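Local coordinates for alpha-fucosidase (Bifidobacterium bifidum, PDB 2EAB), which probably hydrolyses alpha-1,2-linked L-fucose from glycans, this chain being the family 95 catalytic region of a longer bifidobacterial protein, at residues Thr154-Asp159 and Val169-Asp174; Thr177-Tyr182 and Arg194-Lys199; Val249-Glu254 and Ala271-Leu276. One frame throughout, in Å; residues are numbered along the deposited sequence.

Interaction 1. Residues Thr154-Asp159 and Val169-Asp174; sequences TEYRRD and VTFKHD
Lys172 lays its side chain alongside that of Glu155, both pointing the same way, with CB resting on Thr154 O at 3.6 Å. The chain bends at chi3 (-85°), which sets CE beside the carboxylate. NZ still stops 4.1 Å from Glu155 OE2, beyond salt-bridge range, and a water closes the circuit instead, donating to Glu155 OE1 (2.7 Å) and accepting from Lys172 NZ (2.8 Å). Opposite charges are thus probably coupled through solvent at this partly exposed end.

Thr170 works at the middle. Its CG2 sits 4.2 Å above one face of the Arg157 guanidinium, offset toward the rim, while OG1, anti to the backbone N (chi1 -173°), shares a water with Glu155 O. Thr170 O accepts from Arg157 N at 2.9 Å and also lies over a face of the Tyr156 ring. On the other side of the sheet, Val169 CG1 meets that ring obliquely, 3.9 Å from Tyr156 OH, and Phe171 CB comes up to Tyr156 CD1 at 3.7 Å. The hydroxyl itself is bound to Gly65 O. An alanine in place of Tyr156 would probably open a gap beside Val169 and Phe171 and leave Gly65 O without this donor.

The backbone pairs Thr154 with Lys172 and Arg157 with Thr170, so Glu155 and Tyr156 together face Phe171: a beta bulge, at which the chain turns a corner. This is a bulged antiparallel beta hairpin, part of the sandwich typical of the family 65-type N-terminal domain.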
ATOM      1  N   THR A 154      38.478   9.244   0.294  1.00 15.86           N
ATOM      2  CA  THR A 154      38.202   9.813  -1.021  1.00 15.26           C
ATOM      3  C   THR A 154      37.435   8.781  -1.842  1.00 14.80           C
ATOM      4  O   THR A 154      37.306   7.622  -1.430  1.00 14.42           O
ATOM      5  CB  THR A 154      39.493  10.208  -1.777  1.00 15.35           C
ATOM      6  OG1 THR A 154      40.345   9.064  -1.901  1.00 16.39           O
ATOM      7  CG2 THR A 154      40.233  11.336  -1.063  1.00 15.77           C
ATOM      8  N   GLU A 155      36.929   9.208  -2.997  1.00 14.34           N
ATOM      9  CA  GLU A 155      36.205   8.336  -3.930  1.00 14.53           C
ATOM     10  C   GLU A 155      35.026   7.614  -3.272  1.00 13.77           C
ATOM     11  O   GLU A 155      34.707   6.469  -3.616  1.00 14.05           O
ATOM     12  CB  GLU A 155      37.164   7.348  -4.606  1.00 14.56           C
ATOM     13  CG  GLU A 155      38.207   8.044  -5.478  1.00 15.96           C
ATOM     14  CD  GLU A 155      39.345   7.142  -5.921  1.00 16.29           C
ATOM     15  OE1 GLU A 155      39.166   5.908  -5.981  1.00 18.34           O
ATOM     16  OE2 GLU A 155      40.431   7.680  -6.220  1.00 19.24           O
ATOM     17  N   TYR A 156      34.390   8.296  -2.321  1.00 12.92           N
ATOM     18  CA  TYR A 156      33.240   7.735  -1.624  1.00 12.30           C
ATOM     19  C   TYR A 156      31.983   7.787  -2.473  1.00 12.34           C
ATOM     20  O   TYR A 156      31.649   8.827  -3.032  1.00 12.36           O
ATOM     21  CB  TYR A 156      32.975   8.443  -0.290  1.00 12.05           C
ATOM     22  CG  TYR A 156      31.823   7.806   0.456  1.00 11.48           C
ATOM     23  CD1 TYR A 156      32.051   6.908   1.492  1.00 11.24           C
ATOM     24  CD2 TYR A 156      30.500   8.070   0.092  1.00 10.74           C
ATOM     25  CE1 TYR A 156      30.989   6.302   2.158  1.00 10.98           C
ATOM     26  CE2 TYR A 156      29.438   7.465   0.745  1.00 10.32           C
ATOM     27  CZ  TYR A 156      29.686   6.588   1.774  1.00 10.67           C
ATOM     28  OH  TYR A 156      28.610   6.006   2.408  1.00 11.19           O
ATOM     29  N   ARG A 157      31.287   6.657  -2.547  1.00 12.08           N
ATOM     30  CA  ARG A 157      29.927   6.635  -3.063  1.00 11.98           C
ATOM     31  C   ARG A 157      29.109   5.565  -2.350  1.00 11.44           C
ATOM     32  O   ARG A 157      29.607   4.478  -2.070  1.00 11.43           O
ATOM     33  CB  ARG A 157      29.912   6.398  -4.577  1.00 12.01           C
ATOM     34  CG  ARG A 157      28.560   6.687  -5.225  1.00 13.00           C
ATOM     35  CD  ARG A 157      28.531   6.305  -6.697  1.00 13.40           C
ATOM     36  NE  ARG A 157      28.670   4.865  -6.897  1.00 16.42           N
ATOM     37  CZ  ARG A 157      29.699   4.282  -7.508  1.00 17.56           C
ATOM     38  NH1 ARG A 157      30.694   5.010  -8.000  1.00 18.74           N
ATOM     39  NH2 ARG A 157      29.727   2.962  -7.638  1.00 18.06           N
ATOM     40  N   ARG A 158      27.857   5.891  -2.042  1.00 11.04           N
ATOM     41  CA  ARG A 158      26.880   4.880  -1.657  1.00 10.73           C
ATOM     42  C   ARG A 158      25.699   4.980  -2.608  1.00 10.48           C
ATOM     43  O   ARG A 158      25.330   6.072  -3.048  1.00 10.37           O
ATOM     44  CB  ARG A 158      26.448   5.021  -0.192  1.00 10.89           C
ATOM     45  CG  ARG A 158      25.645   6.267   0.129  1.00 10.36           C
ATOM     46  CD  ARG A 158      25.451   6.414   1.624  1.00 10.01           C
ATOM     47  NE  ARG A 158      24.665   7.596   1.958  1.00  9.51           N
ATOM     48  CZ  ARG A 158      23.368   7.589   2.259  1.00  9.17           C
ATOM     49  NH1 ARG A 158      22.673   6.455   2.278  1.00  9.80           N
ATOM     50  NH2 ARG A 158      22.762   8.728   2.544  1.00  9.45           N
ATOM     51  N   ASP A 159      25.131   3.831  -2.950  1.00 10.42           N
ATOM     52  CA  ASP A 159      24.008   3.820  -3.869  1.00 10.49           C
ATOM     53  C   ASP A 159      23.015   2.715  -3.560  1.00  9.99           C
ATOM     54  O   ASP A 159      23.303   1.767  -2.817  1.00 10.01           O
ATOM     55  CB  ASP A 159      24.489   3.725  -5.329  1.00 11.14           C
ATOM     56  CG  ASP A 159      25.055   2.364  -5.674  1.00 13.65           C
ATOM     57  OD1 ASP A 159      24.293   1.373  -5.653  1.00 16.35           O
ATOM     58  OD2 ASP A 159      26.260   2.287  -5.980  1.00 16.25           O
ATOM     59  N   VAL A 169      28.314   0.283  -1.304  1.00 10.84           N
ATOM     60  CA  VAL A 169      29.158   1.314  -0.693  1.00 11.02           C
ATOM     61  C   VAL A 169      30.588   1.110  -1.180  1.00 11.20           C
ATOM     62  O   VAL A 169      31.059  -0.023  -1.278  1.00 11.42           O
ATOM     63  CB  VAL A 169      29.144   1.269   0.867  1.00 11.01           C
ATOM     64  CG1 VAL A 169      29.958   2.425   1.455  1.00 11.62           C
ATOM     65  CG2 VAL A 169      27.719   1.290   1.426  1.00 10.70           C
ATOM     66  N   THR A 170      31.258   2.210  -1.507  1.00 11.48           N
ATOM     67  CA  THR A 170      32.674   2.172  -1.866  1.00 12.14           C
ATOM     68  C   THR A 170      33.382   3.432  -1.382  1.00 12.36           C
ATOM     69  O   THR A 170      32.791   4.506  -1.338  1.00 12.43           O
ATOM     70  CB  THR A 170      32.891   1.947  -3.392  1.00 12.28           C
ATOM     71  OG1 THR A 170      34.287   1.760  -3.654  1.00 12.82           O
ATOM     72  CG2 THR A 170      32.368   3.121  -4.226  1.00 13.21           C
ATOM     73  N   PHE A 171      34.648   3.279  -1.001  1.00 12.88           N
ATOM     74  CA  PHE A 171      35.498   4.410  -0.638  1.00 13.21           C
ATOM     75  C   PHE A 171      36.953   3.980  -0.594  1.00 13.60           C
ATOM     76  O   PHE A 171      37.251   2.792  -0.483  1.00 13.12           O
ATOM     77  CB  PHE A 171      35.083   5.026   0.707  1.00 13.16           C
ATOM     78  CG  PHE A 171      35.077   4.053   1.854  1.00 13.31           C
ATOM     79  CD1 PHE A 171      36.249   3.771   2.556  1.00 13.72           C
ATOM     80  CD2 PHE A 171      33.896   3.423   2.239  1.00 13.21           C
ATOM     81  CE1 PHE A 171      36.248   2.876   3.616  1.00 13.74           C
ATOM     82  CE2 PHE A 171      33.885   2.523   3.304  1.00 13.61           C
ATOM     83  CZ  PHE A 171      35.064   2.249   3.994  1.00 13.41           C
ATOM     84  N   LYS A 172      37.846   4.960  -0.686  1.00 14.05           N
ATOM     85  CA  LYS A 172      39.276   4.729  -0.548  1.00 15.07           C
ATOM     86  C   LYS A 172      39.757   5.328   0.771  1.00 14.96           C
ATOM     87  O   LYS A 172      39.587   6.521   1.017  1.00 15.11           O
ATOM     88  CB  LYS A 172      40.042   5.330  -1.731  1.00 14.98           C
ATOM     89  CG  LYS A 172      41.553   5.096  -1.674  1.00 15.82           C
ATOM     90  CD  LYS A 172      42.265   5.560  -2.937  1.00 16.50           C
ATOM     91  CE  LYS A 172      42.248   4.488  -4.012  1.00 19.38           C
ATOM     92  NZ  LYS A 172      43.182   4.806  -5.126  1.00 21.09           N
ATOM     93  N   HIS A 173      40.346   4.484   1.611  1.00 15.64           N
ATOM     94  CA  HIS A 173      40.871   4.901   2.905  1.00 16.14           C
ATOM     95  C   HIS A 173      42.330   4.483   3.016  1.00 16.34           C
ATOM     96  O   HIS A 173      42.650   3.297   2.899  1.00 16.03           O
ATOM     97  CB  HIS A 173      40.047   4.283   4.041  1.00 16.28           C
ATOM     98  CG  HIS A 173      40.568   4.593   5.410  1.00 17.01           C
ATOM     99  ND1 HIS A 173      41.470   3.780   6.063  1.00 18.88           N
ATOM    100  CD2 HIS A 173      40.318   5.627   6.247  1.00 17.81           C
ATOM    101  CE1 HIS A 173      41.749   4.299   7.246  1.00 18.49           C
ATOM    102  NE2 HIS A 173      41.064   5.419   7.381  1.00 18.73           N
ATOM    103  N   ASP A 174      43.206   5.469   3.218  1.00 16.75           N
ATOM    104  CA  ASP A 174      44.648   5.246   3.377  1.00 17.31           C
ATOM    105  C   ASP A 174      45.216   4.306   2.299  1.00 17.13           C
ATOM    106  O   ASP A 174      45.970   3.376   2.601  1.00 17.57           O
ATOM    107  CB  ASP A 174      44.948   4.730   4.794  1.00 17.56           C
ATOM    108  CG  ASP A 174      46.424   4.792   5.149  1.00 18.78           C
ATOM    109  OD1 ASP A 174      47.099   5.776   4.777  1.00 20.37           O
ATOM    110  OD2 ASP A 174      46.905   3.845   5.808  1.00 20.55           O
TER
HETATM  111  O   HOH W   1      41.758   8.452   0.362  1.00 22.09           O
HETATM  112  O   HOH W   2      35.817   3.992  -3.969  1.00 17.60           O
HETATM  113  O   HOH W   3      41.365   4.977  -7.268  1.00 53.11           O

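Interaction 2. Residues Thr177-Tyr182 and Arg194-Lys199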
ATOM      1  N   THR A 177      40.950   0.542  -1.237  1.00 14.91           N
ATOM      2  CA  THR A 177      39.536   0.641  -1.594  1.00 14.65           C
ATOM      3  C   THR A 177      38.733  -0.449  -0.891  1.00 14.33           C
ATOM      4  O   THR A 177      39.039  -1.637  -1.002  1.00 14.22           O
ATOM      5  CB  THR A 177      39.323   0.573  -3.124  1.00 14.74           C
ATOM      6  OG1 THR A 177      39.976   1.687  -3.742  1.00 15.39           O
ATOM      7  CG2 THR A 177      37.833   0.616  -3.477  1.00 14.89           C
ATOM      8  N   TYR A 178      37.707  -0.023  -0.158  1.00 13.90           N
ATOM      9  CA  TYR A 178      36.801  -0.936   0.526  1.00 13.35           C
ATOM     10  C   TYR A 178      35.445  -0.885  -0.152  1.00 12.92           C
ATOM     11  O   TYR A 178      34.944   0.197  -0.455  1.00 12.60           O
ATOM     12  CB  TYR A 178      36.669  -0.555   2.001  1.00 13.74           C
ATOM     13  CG  TYR A 178      37.965  -0.678   2.770  1.00 13.87           C
ATOM     14  CD1 TYR A 178      38.318  -1.877   3.387  1.00 14.32           C
ATOM     15  CD2 TYR A 178      38.842   0.404   2.876  1.00 14.15           C
ATOM     16  CE1 TYR A 178      39.511  -2.001   4.094  1.00 14.97           C
ATOM     17  CE2 TYR A 178      40.040   0.294   3.578  1.00 14.74           C
ATOM     18  CZ  TYR A 178      40.363  -0.908   4.185  1.00 14.98           C
ATOM     19  OH  TYR A 178      41.548  -1.017   4.877  1.00 15.08           O
ATOM     20  N   THR A 179      34.868  -2.054  -0.412  1.00 12.44           N
ATOM     21  CA  THR A 179      33.524  -2.111  -0.984  1.00 12.14           C
ATOM     22  C   THR A 179      32.581  -2.948  -0.134  1.00 11.78           C
ATOM     23  O   THR A 179      33.000  -3.888   0.553  1.00 11.42           O
ATOM     24  CB  THR A 179      33.494  -2.650  -2.441  1.00 12.44           C
ATOM     25  OG1 THR A 179      33.668  -4.069  -2.448  1.00 13.62           O
ATOM     26  CG2 THR A 179      34.564  -1.987  -3.306  1.00 12.68           C
ATOM     27  N   ARG A 180      31.300  -2.589  -0.199  1.00 11.32           N
ATOM     28  CA  ARG A 180      30.234  -3.326   0.458  1.00 11.28           C
ATOM     29  C   ARG A 180      29.057  -3.436  -0.489  1.00 10.78           C
ATOM     30  O   ARG A 180      28.750  -2.498  -1.224  1.00 10.94           O
ATOM     31  CB  ARG A 180      29.805  -2.633   1.750  1.00 11.40           C
ATOM     32  CG  ARG A 180      30.957  -2.345   2.698  1.00 12.70           C
ATOM     33  CD  ARG A 180      30.473  -2.104   4.104  1.00 14.49           C
ATOM     34  NE  ARG A 180      30.162  -0.701   4.327  1.00 18.84           N
ATOM     35  CZ  ARG A 180      30.970   0.161   4.938  1.00 18.94           C
ATOM     36  NH1 ARG A 180      32.149  -0.224   5.406  1.00 21.10           N
ATOM     37  NH2 ARG A 180      30.588   1.413   5.087  1.00 19.44           N
ATOM     38  N   GLU A 181      28.418  -4.597  -0.464  1.00 10.36           N
ATOM     39  CA  GLU A 181      27.231  -4.855  -1.257  1.00 10.36           C
ATOM     40  C   GLU A 181      26.232  -5.595  -0.386  1.00 10.09           C
ATOM     41  O   GLU A 181      26.590  -6.557   0.290  1.00 10.52           O
ATOM     42  CB  GLU A 181      27.583  -5.696  -2.480  1.00 10.56           C
ATOM     43  CG  GLU A 181      26.403  -6.043  -3.364  1.00 11.60           C
ATOM     44  CD  GLU A 181      26.721  -7.178  -4.307  1.00 13.29           C
ATOM     45  OE1 GLU A 181      26.827  -8.330  -3.837  1.00 15.18           O
ATOM     46  OE2 GLU A 181      26.856  -6.921  -5.520  1.00 13.64           O
ATOM     47  N   TYR A 182      24.983  -5.138  -0.411  1.00  9.78           N
ATOM     48  CA  TYR A 182      23.927  -5.734   0.396  1.00  9.30           C
ATOM     49  C   TYR A 182      22.702  -6.045  -0.444  1.00  9.14           C
ATOM     50  O   TYR A 182      22.260  -5.216  -1.236  1.00  9.14           O
ATOM     51  CB  TYR A 182      23.489  -4.781   1.504  1.00  9.60           C
ATOM     52  CG  TYR A 182      24.582  -4.210   2.368  1.00  9.87           C
ATOM     53  CD1 TYR A 182      25.059  -4.916   3.472  1.00  9.83           C
ATOM     54  CD2 TYR A 182      25.105  -2.945   2.114  1.00 10.43           C
ATOM     55  CE1 TYR A 182      26.050  -4.390   4.282  1.00 10.33           C
ATOM     56  CE2 TYR A 182      26.094  -2.408   2.922  1.00 10.68           C
ATOM     57  CZ  TYR A 182      26.552  -3.138   4.007  1.00 10.41           C
ATOM     58  OH  TYR A 182      27.521  -2.617   4.828  1.00 10.59           O
ATOM     59  N   ARG A 194      28.370  -8.624   1.030  1.00 11.48           N
ATOM     60  CA  ARG A 194      29.631  -8.949   0.380  1.00 11.74           C
ATOM     61  C   ARG A 194      30.601  -7.810   0.648  1.00 11.84           C
ATOM     62  O   ARG A 194      30.347  -6.671   0.264  1.00 11.50           O
ATOM     63  CB  ARG A 194      29.410  -9.141  -1.125  1.00 12.13           C
ATOM     64  CG  ARG A 194      30.671  -9.401  -1.943  1.00 12.96           C
ATOM     65  CD  ARG A 194      31.247 -10.775  -1.668  1.00 13.75           C
ATOM     66  NE  ARG A 194      32.489 -10.996  -2.404  1.00 14.37           N
ATOM     67  CZ  ARG A 194      33.320 -12.013  -2.191  1.00 15.39           C
ATOM     68  NH1 ARG A 194      33.054 -12.915  -1.255  1.00 16.04           N
ATOM     69  NH2 ARG A 194      34.429 -12.123  -2.912  1.00 15.74           N
ATOM     70  N   LEU A 195      31.701  -8.125   1.333  1.00 12.12           N
ATOM     71  CA  LEU A 195      32.648  -7.110   1.788  1.00 12.56           C
ATOM     72  C   LEU A 195      34.035  -7.403   1.245  1.00 12.82           C
ATOM     73  O   LEU A 195      34.498  -8.539   1.318  1.00 12.93           O
ATOM     74  CB  LEU A 195      32.682  -7.065   3.320  1.00 12.57           C
ATOM     75  CG  LEU A 195      31.332  -7.050   4.049  1.00 13.13           C
ATOM     76  CD1 LEU A 195      31.510  -7.277   5.532  1.00 14.11           C
ATOM     77  CD2 LEU A 195      30.580  -5.757   3.797  1.00 12.64           C
ATOM     78  N   THR A 196      34.683  -6.383   0.681  1.00 13.28           N
ATOM     79  CA  THR A 196      36.033  -6.539   0.125  1.00 14.11           C
ATOM     80  C   THR A 196      36.984  -5.411   0.512  1.00 14.27           C
ATOM     81  O   THR A 196      36.562  -4.295   0.824  1.00 14.05           O
ATOM     82  CB  THR A 196      36.033  -6.642  -1.429  1.00 14.11           C
ATOM     83  OG1 THR A 196      35.871  -5.340  -2.002  1.00 15.48           O
ATOM     84  CG2 THR A 196      34.943  -7.588  -1.941  1.00 14.45           C
ATOM     85  N   ALA A 197      38.275  -5.735   0.491  1.00 14.76           N
ATOM     86  CA  ALA A 197      39.347  -4.746   0.505  1.00 15.34           C
ATOM     87  C   ALA A 197      40.217  -4.990  -0.728  1.00 15.79           C
ATOM     88  O   ALA A 197      40.345  -6.127  -1.178  1.00 16.03           O
ATOM     89  CB  ALA A 197      40.167  -4.873   1.770  1.00 15.29           C
ATOM     90  N   SER A 198      40.803  -3.926  -1.274  1.00 16.51           N
ATOM     91  CA  SER A 198      41.584  -4.026  -2.514  1.00 17.19           C
ATOM     92  C   SER A 198      42.960  -4.661  -2.312  1.00 17.76           C
ATOM     93  O   SER A 198      43.576  -5.146  -3.268  1.00 18.10           O
ATOM     94  CB  SER A 198      41.729  -2.654  -3.172  1.00 16.99           C
ATOM     95  OG  SER A 198      42.386  -1.745  -2.308  1.00 17.08           O
ATOM     96  N   LYS A 199      43.432  -4.656  -1.068  1.00 18.23           N
ATOM     97  CA  LYS A 199      44.734  -5.222  -0.722  1.00 18.84           C
ATOM     98  C   LYS A 199      44.565  -6.371   0.267  1.00 18.71           C
ATOM     99  O   LYS A 199      43.811  -6.258   1.237  1.00 18.76           O
ATOM    100  CB  LYS A 199      45.657  -4.138  -0.151  1.00 18.89           C
ATOM    101  CG  LYS A 199      45.999  -3.025  -1.145  1.00 19.71           C
ATOM    102  CD  LYS A 199      46.943  -1.985  -0.547  1.00 19.89           C
ATOM    103  CE  LYS A 199      47.174  -0.834  -1.516  1.00 21.38           C
ATOM    104  NZ  LYS A 199      48.134   0.171  -0.972  1.00 22.33           N
TER
HETATM  105  O   HOH W   4      37.893  -3.557  -2.558  1.00 18.69           O
HETATM  106  O   HOH W   5      34.603  -3.598   2.816  1.00 13.55           O
HETATM  107  O   HOH W   6      31.488  -5.655  -2.015  1.00 17.50           O
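Thr179 and Thr196 meet hydroxyl to hydroxyl across the two strands, OG1 to OG1 at 2.6 Å, in a hydrogen bond that either could donate. In both, OG1 stands between the backbone N and the carbonyl carbon (chi1 76° and 78°), which turns the two oxygens on each other. A water on Thr179 OG1 also donates to Arg194 O, and a second, on Thr196 OG1, donates to Thr177 O, extending the polar line in both directions.

The opposite side of the sheet is greasier. Arg180 and Leu195 cross obliquely, CG against CD2 at 3.6 Å, and Tyr178 sets CE1 3.8 Å from Ala197 CB. Glu181 and Arg194, back on the threonine side, do not pair their charges: the carboxylate and guanidinium planes are 48° apart, and OE1 lies 6.4 Å from Arg194 NE but 3.8 Å from Arg194 CB. Where the second strand gives out, Ser198 OG takes Thr177 N at 2.9 Å, while Ser198 N to Thr177 O is weak.

The charged ends find their partners outside the two segments. Arg180 bridges to Glu70 on strand 69-76 of another sheet; Glu181 bonds Tyr316 OH at the start of helix 316-331 and forms salt bridges with Lys166 and Lys320, the latter on that helix. In the sheet itself, strand 166-173 borders 176-185, while 190-197 borders strand 273-282, across which Arg194 reaches Asp251, just past the end of strand 241-250.

Interaction 3. Residues Val249-Glu254 and Ala271-Leu276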
ATOM      1  N   VAL A 249      31.625 -16.158   5.954  1.00 15.38           N
ATOM      2  CA  VAL A 249      32.375 -17.041   5.059  1.00 16.11           C
ATOM      3  C   VAL A 249      33.552 -16.303   4.416  1.00 16.58           C
ATOM      4  O   VAL A 249      33.364 -15.403   3.594  1.00 16.15           O
ATOM      5  CB  VAL A 249      31.464 -17.673   3.968  1.00 16.15           C
ATOM      6  CG1 VAL A 249      32.235 -18.701   3.141  1.00 16.75           C
ATOM      7  CG2 VAL A 249      30.235 -18.321   4.597  1.00 16.49           C
ATOM      8  N   LEU A 250      34.765 -16.693   4.805  1.00 17.45           N
ATOM      9  CA  LEU A 250      35.991 -16.116   4.254  1.00 18.52           C
ATOM     10  C   LEU A 250      36.272 -16.683   2.869  1.00 19.25           C
ATOM     11  O   LEU A 250      36.167 -17.893   2.661  1.00 19.45           O
ATOM     12  CB  LEU A 250      37.189 -16.422   5.161  1.00 18.56           C
ATOM     13  CG  LEU A 250      37.184 -16.034   6.642  1.00 19.10           C
ATOM     14  CD1 LEU A 250      38.343 -16.714   7.356  1.00 19.99           C
ATOM     15  CD2 LEU A 250      37.258 -14.531   6.828  1.00 19.55           C
ATOM     16  N   ASP A 251      36.635 -15.810   1.931  1.00 20.19           N
ATOM     17  CA  ASP A 251      37.078 -16.241   0.603  1.00 21.28           C
ATOM     18  C   ASP A 251      38.326 -17.109   0.702  1.00 21.98           C
ATOM     19  O   ASP A 251      39.286 -16.742   1.383  1.00 22.25           O
ATOM     20  CB  ASP A 251      37.373 -15.037  -0.292  1.00 21.28           C
ATOM     21  CG  ASP A 251      36.159 -14.569  -1.068  1.00 21.55           C
ATOM     22  OD1 ASP A 251      35.017 -14.807  -0.619  1.00 21.56           O
ATOM     23  OD2 ASP A 251      36.353 -13.950  -2.134  1.00 22.17           O
ATOM     24  N   ASN A 252      38.290 -18.260   0.029  1.00 22.95           N
ATOM     25  CA  ASN A 252      39.432 -19.182  -0.069  1.00 23.75           C
ATOM     26  C   ASN A 252      40.020 -19.597   1.284  1.00 24.09           C
ATOM     27  O   ASN A 252      41.153 -20.083   1.356  1.00 24.26           O
ATOM     28  CB  ASN A 252      40.530 -18.592  -0.972  1.00 24.00           C
ATOM     29  CG  ASN A 252      39.989 -18.076  -2.298  1.00 24.70           C
ATOM     30  OD1 ASN A 252      39.362 -18.814  -3.060  1.00 26.27           O
ATOM     31  ND2 ASN A 252      40.239 -16.801  -2.581  1.00 25.70           N
ATOM     32  N   GLY A 253      39.243 -19.402   2.350  1.00 24.40           N
ATOM     33  CA  GLY A 253      39.710 -19.635   3.716  1.00 24.69           C
ATOM     34  C   GLY A 253      40.823 -18.685   4.126  1.00 24.95           C
ATOM     35  O   GLY A 253      41.543 -18.940   5.095  1.00 25.06           O
ATOM     36  N   GLU A 254      40.961 -17.588   3.382  1.00 25.04           N
ATOM     37  CA  GLU A 254      42.015 -16.603   3.612  1.00 25.27           C
ATOM     38  C   GLU A 254      41.581 -15.569   4.641  1.00 24.94           C
ATOM     39  O   GLU A 254      40.556 -14.899   4.475  1.00 24.97           O
ATOM     40  CB  GLU A 254      42.419 -15.920   2.304  1.00 25.24           C
ATOM     41  CG  GLU A 254      43.131 -16.838   1.317  1.00 25.92           C
ATOM     42  CD  GLU A 254      43.524 -16.139   0.024  1.00 26.12           C
ATOM     43  OE1 GLU A 254      44.008 -16.833  -0.896  1.00 27.52           O
ATOM     44  OE2 GLU A 254      43.357 -14.903  -0.077  1.00 27.61           O
ATOM     45  N   ALA A 271      41.822 -10.594   6.265  1.00 17.42           N
ATOM     46  CA  ALA A 271      41.101 -11.111   5.109  1.00 16.90           C
ATOM     47  C   ALA A 271      41.201 -10.153   3.925  1.00 16.55           C
ATOM     48  O   ALA A 271      41.784  -9.071   4.035  1.00 16.21           O
ATOM     49  CB  ALA A 271      39.643 -11.372   5.471  1.00 16.93           C
ATOM     50  N   LYS A 272      40.636 -10.569   2.793  1.00 16.34           N
ATOM     51  CA  LYS A 272      40.553  -9.723   1.610  1.00 16.33           C
ATOM     52  C   LYS A 272      39.098  -9.562   1.169  1.00 16.04           C
ATOM     53  O   LYS A 272      38.675  -8.468   0.799  1.00 16.18           O
ATOM     54  CB  LYS A 272      41.402 -10.292   0.469  1.00 16.45           C
ATOM     55  CG  LYS A 272      41.624  -9.311  -0.674  1.00 17.40           C
ATOM     56  CD  LYS A 272      42.371  -9.951  -1.832  1.00 19.04           C
ATOM     57  CE  LYS A 272      42.612  -8.942  -2.941  1.00 20.22           C
ATOM     58  NZ  LYS A 272      43.281  -9.553  -4.126  1.00 21.52           N
ATOM     59  N   ALA A 273      38.346 -10.661   1.209  1.00 15.76           N
ATOM     60  CA  ALA A 273      36.933 -10.658   0.838  1.00 15.45           C
ATOM     61  C   ALA A 273      36.154 -11.663   1.675  1.00 15.29           C
ATOM     62  O   ALA A 273      36.632 -12.767   1.951  1.00 15.36           O
ATOM     63  CB  ALA A 273      36.768 -10.960  -0.639  1.00 15.67           C
ATOM     64  N   VAL A 274      34.951 -11.266   2.084  1.00 14.76           N
ATOM     65  CA  VAL A 274      34.073 -12.122   2.881  1.00 14.57           C
ATOM     66  C   VAL A 274      32.621 -11.995   2.416  1.00 13.82           C
ATOM     67  O   VAL A 274      32.211 -10.952   1.903  1.00 14.06           O
ATOM     68  CB  VAL A 274      34.149 -11.805   4.410  1.00 14.92           C
ATOM     69  CG1 VAL A 274      35.563 -11.982   4.952  1.00 15.38           C
ATOM     70  CG2 VAL A 274      33.644 -10.407   4.713  1.00 16.21           C
ATOM     71  N   THR A 275      31.859 -13.069   2.595  1.00 12.98           N
ATOM     72  CA  THR A 275      30.412 -13.028   2.402  1.00 12.59           C
ATOM     73  C   THR A 275      29.731 -13.359   3.720  1.00 12.42           C
ATOM     74  O   THR A 275      30.047 -14.365   4.361  1.00 12.12           O
ATOM     75  CB  THR A 275      29.939 -14.010   1.311  1.00 12.61           C
ATOM     76  OG1 THR A 275      30.705 -13.806   0.118  1.00 13.41           O
ATOM     77  CG2 THR A 275      28.450 -13.806   0.993  1.00 12.76           C
ATOM     78  N   LEU A 276      28.812 -12.488   4.127  1.00 12.05           N
ATOM     79  CA  LEU A 276      27.967 -12.724   5.286  1.00 12.06           C
ATOM     80  C   LEU A 276      26.601 -13.184   4.810  1.00 11.29           C
ATOM     81  O   LEU A 276      26.018 -12.578   3.910  1.00 11.39           O
ATOM     82  CB  LEU A 276      27.814 -11.448   6.112  1.00 12.24           C
ATOM     83  CG  LEU A 276      28.849 -11.120   7.196  1.00 14.11           C
ATOM     84  CD1 LEU A 276      30.292 -11.162   6.700  1.00 15.43           C
ATOM     85  CD2 LEU A 276      28.531  -9.768   7.812  1.00 13.31           C
TER
HETATM   86  O   HOH W   7      39.814 -13.336   2.338  1.00 22.72           O
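The carboxylate of Asp251 turns one face to Ala273: the carbonyl O lies over it, 3.5 Å from CG, and the methyl CB lies 3.4 Å from OD2. Arg194 NH2 makes a salt bridge to that OD2, and NH1 of the same guanidinium bonds Thr275 OG1, so one arginine of strand 190-197 spans both segments.

These are antiparallel neighbours in the larger sheet of the N-terminal beta sandwich, but not a simple hairpin, because the chain between them visits the other sheet as strands 256-259 and 266-271. Val249 and Thr275 form the hydrogen-bonded pair, with Val249 N to Thr275 O at 2.9 Å and Thr275 N to Val249 O at 3.0 Å. Asp251 N adds a bond to Ala273 O, 3.0 Å, just before the first strand leaves in a tight turn. Asn252 and Gly253 both have positive phi there, as in a type I' turn, and Glu254 N comes back to Asp251 O.

On the side away from the carboxylate, Leu250 and Val274 lie side by side, CD2 to CG1 at 3.6 Å; Leu250 CG is anti to the carbonyl carbon (chi1 -56°). CD2 also reaches the Ala271 methyl, and Val268 lines the same apolar patch.

Beyond the turn a water joins the two segments, donating to Glu254 O at 2.7 Å and to Ala273 O, and accepting from Lys272 N at 2.9 Å.

All three contacts hold neighbouring strands of one antiparallel sheet in the N-terminal domain, far from the calcium site, and each is only partly buried. Interactions 1 and 2 are successive hairpins, fused where strands 166-173 and 176-185 run side by side; interaction 3 joins strands that are not consecutive in the chain, and its strand 273-282 borders 190-197 of interaction 2. Interactions 1 and 3 do not touch, their nearest atoms being about 11 Å apart. The chemistry shifts along the row: a water-relayed charge pair in interaction 1, a hydroxyl pair in interaction 2, and in interaction 3 a carboxylate that takes its salt bridge from interaction 2, through Arg194.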